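Long-range contacts in endoglucanase, family GH5 (Zobellia galactanivorans, PDB 6GL2), which probably hydrolyses beta-linked glucans of the hemicellulose type, as a family 5 glycoside hydrolase built on a TIM barrel: residues F17-M21 with M100-I104; M31-S36 with L64-F70; T46-D52 with F94-M100; V123-S128 with Q175-S180. All coordinates share one frame; numbering follows the deposited sequence.

Contact 1: residues F17-M21 with M100-I104; sequences FVLDM and MYVII
At the N-terminal mouth of the TIM barrel, the short helix 14-20 closes the bottom of the sheet; Phe-17 of this helix and Met-21, which follows it, pack against Tyr-101, the first residue of strand 101-105. The two aromatic rings form a T-shaped pair: the edge of Tyr-101 is directed at the face of Phe-17, with centroids 5.1 Å apart and planes at 73°. Phe-17 reaches this position because its CG stands anti to the backbone N (chi1 -174°), which carries the ring from the helix toward the strand. Met-21 comes over a face of the Tyr-101 ring, its CG 4.1 Å from the ring centroid in a CH-pi contact, while SD sits higher above the same face in a longer Met-aromatic contact. A bend at chi3 then turns CE onto CD1 of Ile-103, 3.9 Å away. Beside the phenol, CB of Asp-20 lies 3.3 Å from Tyr-101 OH, whose hydrogen bond goes to Arg-10; Tyr-144 stacks with the same ring. Across these two segments the adhesion is therefore apolar and aromatic, and the hydroxyl of the buried Tyr-101, beside the partly exposed Asp-20, has its polar need met by Arg-10.

Contact 2: residues M31-S36 with L64-F70; sequences MDTYNS and LPVTWKF
The ring of Tyr-34 takes CE2 of Phe-70 over the centre of one face, and Phe-70 in turn has the backbone of Asn-35 and Ser-36 over one of its own faces, with Tyr-34 CG in plane at its edge. This T-shaped pair, centroids 4.9 Å apart and planes at 68°, joins the loops that follow strands 24-26 and 61-64 of the TIM barrel, on the side of the barrel where this fold carries its active site. Tyr-34 is the centre of an inverse gamma turn, and its CG, anti to the backbone N at chi1 -166°, swings the ring across Phe-70 and Thr-67. Its CD1 meets CG2 of Thr-67 at 3.9 Å. With an alanine here, the edge of Phe-70 would probably be left without the face it meets, and Thr-67 CG2 without its aromatic neighbour. Deeper in, the backbones are tied by Thr-67 N to Met-31 O, 3.0 Å and nearly straight at 175°, with the donor above the carbonyl plane. Asp-32 lies alongside Pro-65, its OD1 3.7 Å from the proline CG, while its carboxylate is held by the backbone N of Ala-30 and Asn-29. A water accepts from Met-31 N and donates to Pro-65 O. Met-31 CB rests 4.1 Å from Val-66 CG2, and the rest of its bent chain runs on to helix 82-96. The OG1 of Thr-67, which also receives the backbone N of His-108, donates to Asp-32 O at 2.7 Å.

Contact 3: residues T46-D52 with F94-M100; sequences TTKAMID and FALENEM
Asp-52 OD1 is gripped from two directions, by Lys-48 NZ of its own helix and by Asn-98 ND2 from across the contact. The lysine makes a salt bridge of 2.7 Å between NZ and OD1 on the syn side, while ND2 of Asn-98 approaches the anti lone pair of OD1 at 2.9 Å, nearly straight at 172° and with OD1 in the plane of the Asn-98 amide. The same ND2 also donates to Phe-94 O, so two acceptors fix the rotation of the amide. A water accepts from Lys-48 NZ.

Beneath this polar rim, Phe-94 lays one ring face against the first turn of helix 48-57: Lys-48 N is over it, and Lys-48 CB stands 3.8 Å from the ring centroid in a CH-pi contact. A leucine in its place, without the flat face, would probably leave Lys-48 N and CB and the start of the helix less closely covered. Ile-51, pointing at the other segment, sets CG1 3.9 Å from Phe-94 CB and CG2 4.1 Å from Ala-95 CB. Thr-47 and Met-50 form a capping box that starts one helix; a Schellman motif with Glu-99 at C-prime ends the other. Such packing of successive helices on the outside of the sheet is typical of the beta/alpha repeats of a TIM barrel.

Contact 4: residues V123-S128 with Q175-S180; sequences VKDELS and QYHQVS
Apolar packing carries most of this contact between helices 117-137 and 167-186, neighbouring outer helices of the TIM barrel whose local axes come within 8.9 Å and run in the same general direction, at a crossing angle of -32°. Val-123 sets CG1 over the centre of the Tyr-176 ring, 3.5 Å from its centroid, a close CH-pi contact reached with CG1 anti to the backbone N (chi1 167°). Lys-124 CG comes to the edge of that ring, near its plane, and Leu-127 CD1 touches the tyrosine's CB at 3.6 Å. Val-179 fits between Lys-124 and Ser-128: its CG2 lies 3.6 Å from Lys-124 CG, while its CG1 faces Lys-124 O and meets Ser-128 CB.

Polar links sit around this apolar strip. The chain of Lys-124 bends at chi3 and brings NZ to Gln-175 OE1 at 2.9 Å, the donor tilted from the carbonyl plane. On the Ser-128 side a water bridges Ser-128 OG to Val-179 O, donating to the carbonyl at 2.8 Å. Ser-180 OG turns back onto its own helix and donates to Tyr-176 O at 2.9 Å, which leaves the oxygen lying against Leu-127 CD1 with its proton already placed. The phenol of Tyr-176 is likewise satisfied, by Leu-114 O.

With its hydroxyl tied down and its face filled by a valine methyl, the Tyr-176 ring is probably held firmly in place, while a lysine-glutamine bond and a water join the helices at their partly exposed margin.

All four contacts belong to one TIM barrel, but at different depths. Contact 1 is the most buried and almost wholly apolar, at the bottom of the sheet; contact 2 joins two loops after strands, mixing backbone bonds with an aromatic pair toward its exposed end. Contacts 3 and 4 each pair outer helices, with apolar interiors and polar rims: in contact 3 a carboxylate, paired with a lysine of its own helix, takes an amide from across, and in contact 4 a lysine meets a neutral acceptor. Met-100 is shared by contacts 1 and 3, and Ile-103 O probably accepts from Leu-64 N of contact 2. Contact 4 touches none of the others; its nearest atoms lie about 7 Å from contact 2.

Contact 1: residues F17-M21 with M100-I104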
# COMPACT_ATOMS: atom_id res chain seq x y z
N PHE A 17 -3.85 -11.16 12.13
CA PHE A 17 -4.59 -10.27 11.19
C PHE A 17 -3.97 -10.32 9.80
O PHE A 17 -4.73 -10.50 8.81
CB PHE A 17 -4.58 -8.94 11.81
CG PHE A 17 -5.42 -7.91 11.08
CD1 PHE A 17 -4.90 -7.18 9.98
CD2 PHE A 17 -6.71 -7.60 11.50
CE1 PHE A 17 -5.68 -6.24 9.34
CE2 PHE A 17 -7.49 -6.65 10.87
CZ PHE A 17 -6.94 -5.95 9.79
N VAL A 18 -2.67 -10.25 9.67
CA VAL A 18 -2.05 -10.25 8.39
C VAL A 18 -2.20 -11.56 7.66
O VAL A 18 -2.34 -11.64 6.49
CB VAL A 18 -0.57 -9.73 8.47
CG1 VAL A 18 0.24 -10.01 7.22
CG2 VAL A 18 -0.58 -8.24 8.80
N LEU A 19 -2.11 -12.68 8.44
CA LEU A 19 -2.47 -13.97 7.82
C LEU A 19 -3.90 -13.95 7.25
O LEU A 19 -4.15 -14.45 6.13
CB LEU A 19 -2.31 -15.16 8.78
CG LEU A 19 -0.87 -15.39 9.24
CD1 LEU A 19 -0.91 -16.55 10.23
CD2 LEU A 19 0.03 -15.76 8.12
N ASP A 20 -4.83 -13.43 8.06
CA ASP A 20 -6.25 -13.38 7.60
C ASP A 20 -6.47 -12.49 6.35
O ASP A 20 -7.35 -12.78 5.58
CB ASP A 20 -7.10 -12.81 8.72
CG ASP A 20 -7.27 -13.76 9.91
OD1 ASP A 20 -6.78 -14.91 9.86
OD2 ASP A 20 -7.84 -13.24 10.91
N MET A 21 -5.55 -11.57 6.13
CA MET A 21 -5.63 -10.67 4.95
C MET A 21 -5.39 -11.51 3.63
O MET A 21 -5.68 -10.96 2.56
CB MET A 21 -4.65 -9.53 5.05
CG MET A 21 -5.03 -8.50 6.06
SD MET A 21 -3.75 -7.25 6.31
CE MET A 21 -3.79 -6.37 4.74
N MET A 100 -14.03 -8.69 1.86
CA MET A 100 -12.61 -8.36 1.77
C MET A 100 -12.19 -7.38 2.85
O MET A 100 -12.98 -6.61 3.38
CB MET A 100 -12.30 -7.76 0.41
CG MET A 100 -12.65 -8.67 -0.77
SD MET A 100 -12.45 -7.83 -2.35
CE MET A 100 -10.66 -8.02 -2.55
N TYR A 101 -10.89 -7.40 3.11
CA TYR A 101 -10.21 -6.33 3.81
C TYR A 101 -10.02 -5.17 2.79
O TYR A 101 -9.85 -5.47 1.61
CB TYR A 101 -8.83 -6.77 4.32
CG TYR A 101 -8.91 -7.75 5.49
CD1 TYR A 101 -9.06 -9.09 5.26
CD2 TYR A 101 -8.91 -7.29 6.74
CE1 TYR A 101 -9.22 -10.01 6.35
CE2 TYR A 101 -9.00 -8.18 7.87
CZ TYR A 101 -9.21 -9.48 7.61
OH TYR A 101 -9.36 -10.36 8.68
N VAL A 102 -9.93 -3.97 3.33
CA VAL A 102 -9.74 -2.80 2.43
C VAL A 102 -8.72 -1.96 3.15
O VAL A 102 -8.85 -1.59 4.33
CB VAL A 102 -11.02 -1.97 2.23
CG1 VAL A 102 -10.67 -0.67 1.54
CG2 VAL A 102 -11.97 -2.78 1.38
N ILE A 103 -7.71 -1.49 2.38
CA ILE A 103 -6.71 -0.55 2.90
C ILE A 103 -6.96 0.80 2.17
O ILE A 103 -6.89 0.86 0.95
CB ILE A 103 -5.29 -1.06 2.58
CG1 ILE A 103 -4.95 -2.39 3.22
CG2 ILE A 103 -4.27 0.00 2.96
CD1 ILE A 103 -3.87 -3.16 2.46
N ILE A 104 -7.10 1.84 2.96
CA ILE A 104 -7.18 3.21 2.35
C ILE A 104 -5.92 3.96 2.81
O ILE A 104 -5.55 3.90 3.99
CB ILE A 104 -8.41 3.96 2.92
CG1 ILE A 104 -9.71 3.26 2.38
CG2 ILE A 104 -8.37 5.44 2.49
CD1 ILE A 104 -10.98 3.81 3.07

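Contact 2: residues M31-S36 with L64-F70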
# COMPACT_ATOMS: atom_id res chain seq x y z
N MET A 31 -8.34 5.97 -7.90
CA MET A 31 -8.45 7.08 -6.98
C MET A 31 -7.13 7.73 -6.67
O MET A 31 -7.07 8.83 -6.12
CB MET A 31 -9.16 6.64 -5.70
CG MET A 31 -10.60 6.13 -5.95
SD MET A 31 -11.68 7.42 -6.59
CE MET A 31 -11.92 8.36 -5.00
N ASP A 32 -6.03 7.01 -6.93
CA ASP A 32 -4.66 7.52 -6.81
C ASP A 32 -4.19 8.36 -8.01
O ASP A 32 -3.13 8.97 -7.92
CB ASP A 32 -3.68 6.36 -6.60
CG ASP A 32 -3.86 5.27 -7.59
OD1 ASP A 32 -5.02 4.82 -7.85
OD2 ASP A 32 -2.83 4.77 -8.16
N THR A 33 -4.96 8.41 -9.08
CA THR A 33 -4.56 9.18 -10.25
C THR A 33 -4.21 10.61 -9.83
O THR A 33 -4.93 11.26 -9.09
CB THR A 33 -5.76 9.15 -11.21
OG1 THR A 33 -5.95 7.85 -11.72
CG2 THR A 33 -5.60 10.17 -12.42
N TYR A 34 -3.07 11.08 -10.35
CA TYR A 34 -2.62 12.43 -9.98
C TYR A 34 -3.21 13.44 -10.94
O TYR A 34 -2.49 13.96 -11.87
CB TYR A 34 -1.11 12.51 -9.89
CG TYR A 34 -0.62 13.76 -9.19
CD1 TYR A 34 -0.78 13.92 -7.87
CD2 TYR A 34 -0.09 14.80 -9.91
CE1 TYR A 34 -0.34 15.03 -7.18
CE2 TYR A 34 0.33 15.95 -9.23
CZ TYR A 34 0.16 16.06 -7.88
OH TYR A 34 0.62 17.17 -7.20
N ASN A 35 -4.51 13.64 -10.87
CA ASN A 35 -5.31 14.55 -11.70
C ASN A 35 -6.57 14.84 -10.96
O ASN A 35 -7.04 13.98 -10.18
CB ASN A 35 -5.53 13.86 -13.07
CG ASN A 35 -6.09 14.82 -14.14
OD1 ASN A 35 -7.22 15.26 -14.08
ND2 ASN A 35 -5.20 15.19 -15.09
N SER A 36 -7.24 15.98 -11.21
CA SER A 36 -8.53 16.24 -10.59
C SER A 36 -9.59 15.21 -11.05
O SER A 36 -10.57 15.00 -10.37
CB SER A 36 -9.01 17.67 -10.84
OG SER A 36 -9.06 17.87 -12.23
N LEU A 64 -6.76 0.19 -1.79
CA LEU A 64 -7.49 1.30 -2.40
C LEU A 64 -6.65 2.55 -2.21
O LEU A 64 -6.85 3.36 -1.29
CB LEU A 64 -8.87 1.42 -1.68
CG LEU A 64 -9.77 2.55 -2.12
CD1 LEU A 64 -9.88 2.56 -3.65
CD2 LEU A 64 -11.14 2.38 -1.40
N PRO A 65 -5.66 2.71 -3.12
CA PRO A 65 -4.81 3.91 -2.96
C PRO A 65 -5.58 5.18 -3.40
O PRO A 65 -6.36 5.16 -4.33
CB PRO A 65 -3.69 3.56 -3.94
CG PRO A 65 -4.28 2.68 -4.96
CD PRO A 65 -5.26 1.89 -4.21
N VAL A 66 -5.39 6.21 -2.59
CA VAL A 66 -6.16 7.43 -2.89
C VAL A 66 -5.18 8.58 -2.81
O VAL A 66 -4.42 8.78 -1.85
CB VAL A 66 -7.25 7.68 -1.80
CG1 VAL A 66 -8.02 8.97 -2.08
CG2 VAL A 66 -8.23 6.50 -1.73
N THR A 67 -5.24 9.43 -3.82
CA THR A 67 -4.52 10.73 -3.87
C THR A 67 -5.53 11.80 -3.49
O THR A 67 -6.63 11.84 -4.04
CB THR A 67 -3.87 10.97 -5.24
OG1 THR A 67 -2.83 10.00 -5.43
CG2 THR A 67 -3.32 12.43 -5.35
N TRP A 68 -5.19 12.60 -2.51
CA TRP A 68 -6.13 13.55 -1.90
C TRP A 68 -5.90 14.97 -2.37
O TRP A 68 -6.78 15.79 -2.21
CB TRP A 68 -6.01 13.48 -0.34
CG TRP A 68 -6.34 12.13 0.17
CD1 TRP A 68 -5.47 11.08 0.34
CD2 TRP A 68 -7.62 11.60 0.59
NE1 TRP A 68 -6.13 9.99 0.80
CE2 TRP A 68 -7.43 10.24 0.99
CE3 TRP A 68 -8.90 12.15 0.64
CZ2 TRP A 68 -8.46 9.41 1.40
CZ3 TRP A 68 -9.95 11.32 1.03
CH2 TRP A 68 -9.70 10.01 1.48
N LYS A 69 -4.74 15.28 -2.92
CA LYS A 69 -4.32 16.68 -3.24
C LYS A 69 -5.39 17.49 -3.97
O LYS A 69 -5.67 18.63 -3.59
CB LYS A 69 -2.98 16.65 -4.00
CG LYS A 69 -2.50 18.08 -4.29
CD LYS A 69 -1.16 18.12 -4.97
CE LYS A 69 -0.82 19.53 -5.49
NZ LYS A 69 -1.93 20.54 -5.33
N PHE A 70 -5.99 16.92 -4.95
CA PHE A 70 -6.89 17.73 -5.74
C PHE A 70 -8.23 17.94 -5.07
O PHE A 70 -9.14 18.53 -5.66
CB PHE A 70 -7.03 17.12 -7.13
CG PHE A 70 -5.75 17.16 -7.92
CD1 PHE A 70 -5.43 18.29 -8.58
CD2 PHE A 70 -4.89 16.09 -7.96
CE1 PHE A 70 -4.27 18.36 -9.29
CE2 PHE A 70 -3.68 16.15 -8.63
CZ PHE A 70 -3.42 17.32 -9.29
O HOH W 1 -7.72 3.63 -6.26

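Contact 3: residues T46-D52 with F94-M100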
# COMPACT_ATOMS: atom_id res chain seq x y z
N THR A 46 -14.62 3.19 -11.07
CA THR A 46 -14.65 1.90 -10.42
C THR A 46 -16.08 1.53 -10.11
O THR A 46 -16.87 2.34 -9.69
CB THR A 46 -13.68 1.84 -9.22
OG1 THR A 46 -12.34 2.14 -9.72
CG2 THR A 46 -13.56 0.33 -8.72
N THR A 47 -16.41 0.29 -10.35
CA THR A 47 -17.76 -0.25 -10.05
C THR A 47 -17.68 -1.45 -9.18
O THR A 47 -16.62 -2.14 -9.05
CB THR A 47 -18.48 -0.66 -11.35
OG1 THR A 47 -17.80 -1.77 -11.91
CG2 THR A 47 -18.57 0.48 -12.33
N LYS A 48 -18.81 -1.80 -8.54
CA LYS A 48 -18.86 -3.01 -7.74
C LYS A 48 -18.64 -4.22 -8.61
O LYS A 48 -17.96 -5.16 -8.17
CB LYS A 48 -20.23 -3.13 -7.03
CG LYS A 48 -20.20 -4.32 -6.05
CD LYS A 48 -21.37 -4.42 -5.14
CE LYS A 48 -21.22 -5.58 -4.14
NZ LYS A 48 -21.32 -6.90 -4.84
N ALA A 49 -19.11 -4.25 -9.84
CA ALA A 49 -18.91 -5.34 -10.73
C ALA A 49 -17.43 -5.68 -10.96
O ALA A 49 -17.01 -6.82 -11.05
CB ALA A 49 -19.64 -5.10 -12.08
N MET A 50 -16.57 -4.65 -10.98
CA MET A 50 -15.16 -4.84 -11.02
C MET A 50 -14.62 -5.51 -9.77
O MET A 50 -13.90 -6.48 -9.85
CB MET A 50 -14.40 -3.53 -11.27
CG MET A 50 -14.71 -2.90 -12.59
SD MET A 50 -14.06 -1.18 -12.65
CE MET A 50 -14.94 -0.48 -14.08
N ILE A 51 -14.93 -4.87 -8.66
CA ILE A 51 -14.46 -5.46 -7.39
C ILE A 51 -14.95 -6.86 -7.14
O ILE A 51 -14.22 -7.73 -6.62
CB ILE A 51 -14.81 -4.50 -6.24
CG1 ILE A 51 -14.23 -3.10 -6.47
CG2 ILE A 51 -14.32 -5.13 -4.92
CD1 ILE A 51 -12.75 -3.05 -6.82
N ASP A 52 -16.17 -7.18 -7.58
CA ASP A 52 -16.69 -8.52 -7.47
C ASP A 52 -15.77 -9.54 -8.14
O ASP A 52 -15.55 -10.62 -7.58
CB ASP A 52 -18.08 -8.64 -8.20
CG ASP A 52 -19.19 -7.94 -7.47
OD1 ASP A 52 -19.12 -7.54 -6.29
OD2 ASP A 52 -20.24 -7.73 -8.17
N PHE A 94 -17.73 -1.55 -1.74
CA PHE A 94 -17.78 -2.61 -2.76
C PHE A 94 -16.95 -3.80 -2.25
O PHE A 94 -17.31 -4.97 -2.45
CB PHE A 94 -17.21 -2.22 -4.08
CG PHE A 94 -17.90 -1.10 -4.81
CD1 PHE A 94 -19.20 -0.76 -4.63
CD2 PHE A 94 -17.17 -0.37 -5.74
CE1 PHE A 94 -19.82 0.30 -5.38
CE2 PHE A 94 -17.76 0.67 -6.43
CZ PHE A 94 -19.03 0.93 -6.22
N ALA A 95 -15.76 -3.55 -1.76
CA ALA A 95 -14.84 -4.55 -1.21
C ALA A 95 -15.36 -5.20 0.06
O ALA A 95 -15.37 -6.44 0.23
CB ALA A 95 -13.46 -4.00 -1.04
N LEU A 96 -15.76 -4.36 1.00
CA LEU A 96 -16.27 -4.88 2.27
C LEU A 96 -17.45 -5.77 2.10
O LEU A 96 -17.56 -6.83 2.77
CB LEU A 96 -16.62 -3.75 3.28
CG LEU A 96 -15.40 -2.92 3.74
CD1 LEU A 96 -15.88 -1.58 4.39
CD2 LEU A 96 -14.42 -3.70 4.66
N GLU A 97 -18.34 -5.46 1.20
CA GLU A 97 -19.54 -6.30 0.82
C GLU A 97 -19.18 -7.63 0.26
O GLU A 97 -20.00 -8.57 0.26
CB GLU A 97 -20.40 -5.55 -0.19
CG GLU A 97 -21.15 -4.38 0.43
CD GLU A 97 -21.58 -3.31 -0.52
OE1 GLU A 97 -21.51 -3.51 -1.75
OE2 GLU A 97 -21.99 -2.27 0.07
N ASN A 98 -17.96 -7.78 -0.29
CA ASN A 98 -17.38 -8.96 -0.82
C ASN A 98 -16.59 -9.71 0.24
O ASN A 98 -15.81 -10.60 -0.11
CB ASN A 98 -16.54 -8.66 -2.06
CG ASN A 98 -17.34 -8.63 -3.32
OD1 ASN A 98 -17.79 -9.68 -3.85
ND2 ASN A 98 -17.56 -7.46 -3.89
N GLU A 99 -16.70 -9.28 1.49
CA GLU A 99 -16.02 -9.94 2.58
C GLU A 99 -14.50 -9.69 2.58
O GLU A 99 -13.76 -10.48 3.17
CB GLU A 99 -16.38 -11.44 2.70
CG GLU A 99 -17.91 -11.64 2.82
CD GLU A 99 -18.44 -10.85 4.01
OE1 GLU A 99 -18.13 -11.25 5.15
OE2 GLU A 99 -19.13 -9.85 3.83
N MET A 100 -14.03 -8.69 1.86
CA MET A 100 -12.61 -8.36 1.77
C MET A 100 -12.19 -7.38 2.85
O MET A 100 -12.98 -6.61 3.38
CB MET A 100 -12.30 -7.76 0.41
CG MET A 100 -12.65 -8.67 -0.77
SD MET A 100 -12.45 -7.83 -2.35
CE MET A 100 -10.66 -8.02 -2.55
O HOH W 2 -21.04 -9.23 -3.35

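Contact 4: residues V123-S128 with Q175-S180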
# COMPACT_ATOMS: atom_id res chain seq x y z
N VAL A 123 3.85 20.58 7.02
CA VAL A 123 3.36 19.24 6.61
C VAL A 123 2.65 18.62 7.77
O VAL A 123 1.57 18.05 7.62
CB VAL A 123 4.49 18.34 6.11
CG1 VAL A 123 3.99 16.89 6.02
CG2 VAL A 123 5.09 18.88 4.83
N LYS A 124 3.22 18.69 8.98
CA LYS A 124 2.62 18.03 10.13
C LYS A 124 1.31 18.68 10.46
O LYS A 124 0.35 17.98 10.85
CB LYS A 124 3.61 18.11 11.31
CG LYS A 124 4.79 17.16 11.08
CD LYS A 124 6.04 17.46 11.93
CE LYS A 124 5.80 17.24 13.39
NZ LYS A 124 7.06 17.62 14.13
N ASP A 125 1.17 19.96 10.26
CA ASP A 125 -0.11 20.61 10.51
C ASP A 125 -1.24 20.07 9.54
O ASP A 125 -2.34 19.74 9.93
CB ASP A 125 -0.01 22.13 10.36
CG ASP A 125 0.84 22.84 11.46
OD1 ASP A 125 1.14 22.30 12.54
OD2 ASP A 125 1.28 23.98 11.05
N GLU A 126 -0.89 20.06 8.25
CA GLU A 126 -1.82 19.59 7.21
C GLU A 126 -2.14 18.11 7.40
O GLU A 126 -3.33 17.75 7.33
CB GLU A 126 -1.26 19.86 5.81
CG GLU A 126 -2.32 19.46 4.79
CD GLU A 126 -2.07 19.97 3.38
OE1 GLU A 126 -1.02 20.58 3.13
OE2 GLU A 126 -3.00 19.66 2.56
N LEU A 127 -1.15 17.30 7.64
CA LEU A 127 -1.39 15.86 7.81
C LEU A 127 -2.31 15.53 8.94
O LEU A 127 -3.14 14.69 8.86
CB LEU A 127 -0.08 15.09 8.00
CG LEU A 127 0.63 14.49 6.86
CD1 LEU A 127 1.83 13.72 7.44
CD2 LEU A 127 -0.33 13.51 6.14
N SER A 128 -2.14 16.26 10.06
CA SER A 128 -2.99 16.03 11.20
C SER A 128 -4.46 16.32 10.83
O SER A 128 -5.34 15.52 11.16
CB SER A 128 -2.57 16.99 12.34
OG SER A 128 -3.33 16.70 13.48
N GLN A 175 8.41 11.49 11.72
CA GLN A 175 7.54 12.47 12.35
C GLN A 175 6.15 12.54 11.70
O GLN A 175 5.16 12.80 12.40
CB GLN A 175 8.17 13.85 12.29
CG GLN A 175 9.41 13.97 13.19
CD GLN A 175 10.00 15.30 13.15
OE1 GLN A 175 9.36 16.30 12.98
NE2 GLN A 175 11.34 15.34 13.24
N TYR A 176 6.13 12.36 10.38
CA TYR A 176 4.85 12.42 9.69
C TYR A 176 3.98 11.21 10.03
O TYR A 176 2.76 11.35 10.23
CB TYR A 176 5.12 12.43 8.23
CG TYR A 176 5.82 13.67 7.71
CD1 TYR A 176 6.05 14.74 8.54
CD2 TYR A 176 6.37 13.75 6.47
CE1 TYR A 176 6.76 15.85 8.07
CE2 TYR A 176 7.05 14.82 5.95
CZ TYR A 176 7.29 15.89 6.82
OH TYR A 176 7.99 17.03 6.34
N HIS A 177 4.58 10.05 10.21
CA HIS A 177 3.84 8.90 10.71
C HIS A 177 3.34 9.15 12.11
O HIS A 177 2.23 8.70 12.50
CB HIS A 177 4.64 7.62 10.64
CG HIS A 177 4.74 7.06 9.23
ND1 HIS A 177 3.60 6.80 8.45
CD2 HIS A 177 5.83 6.73 8.47
CE1 HIS A 177 4.00 6.22 7.36
NE2 HIS A 177 5.36 6.21 7.32
N GLN A 178 4.17 9.79 12.93
CA GLN A 178 3.76 10.10 14.33
C GLN A 178 2.51 10.99 14.33
O GLN A 178 1.56 10.61 15.06
CB GLN A 178 4.93 10.76 15.08
CG GLN A 178 4.61 11.13 16.53
CD GLN A 178 4.60 10.03 17.50
OE1 GLN A 178 3.65 9.95 18.36
NE2 GLN A 178 5.56 9.16 17.44
N VAL A 179 2.52 12.03 13.55
CA VAL A 179 1.37 12.94 13.44
C VAL A 179 0.15 12.14 13.00
O VAL A 179 -0.98 12.38 13.47
CB VAL A 179 1.63 14.08 12.44
CG1 VAL A 179 0.34 14.77 12.06
CG2 VAL A 179 2.64 15.04 13.03
N SER A 180 0.30 11.29 12.00
CA SER A 180 -0.81 10.59 11.35
C SER A 180 -1.40 9.55 12.25
O SER A 180 -2.64 9.44 12.42
CB SER A 180 -0.35 9.98 10.08
OG SER A 180 0.15 10.90 9.14
O HOH W 3 -1.91 14.61 14.96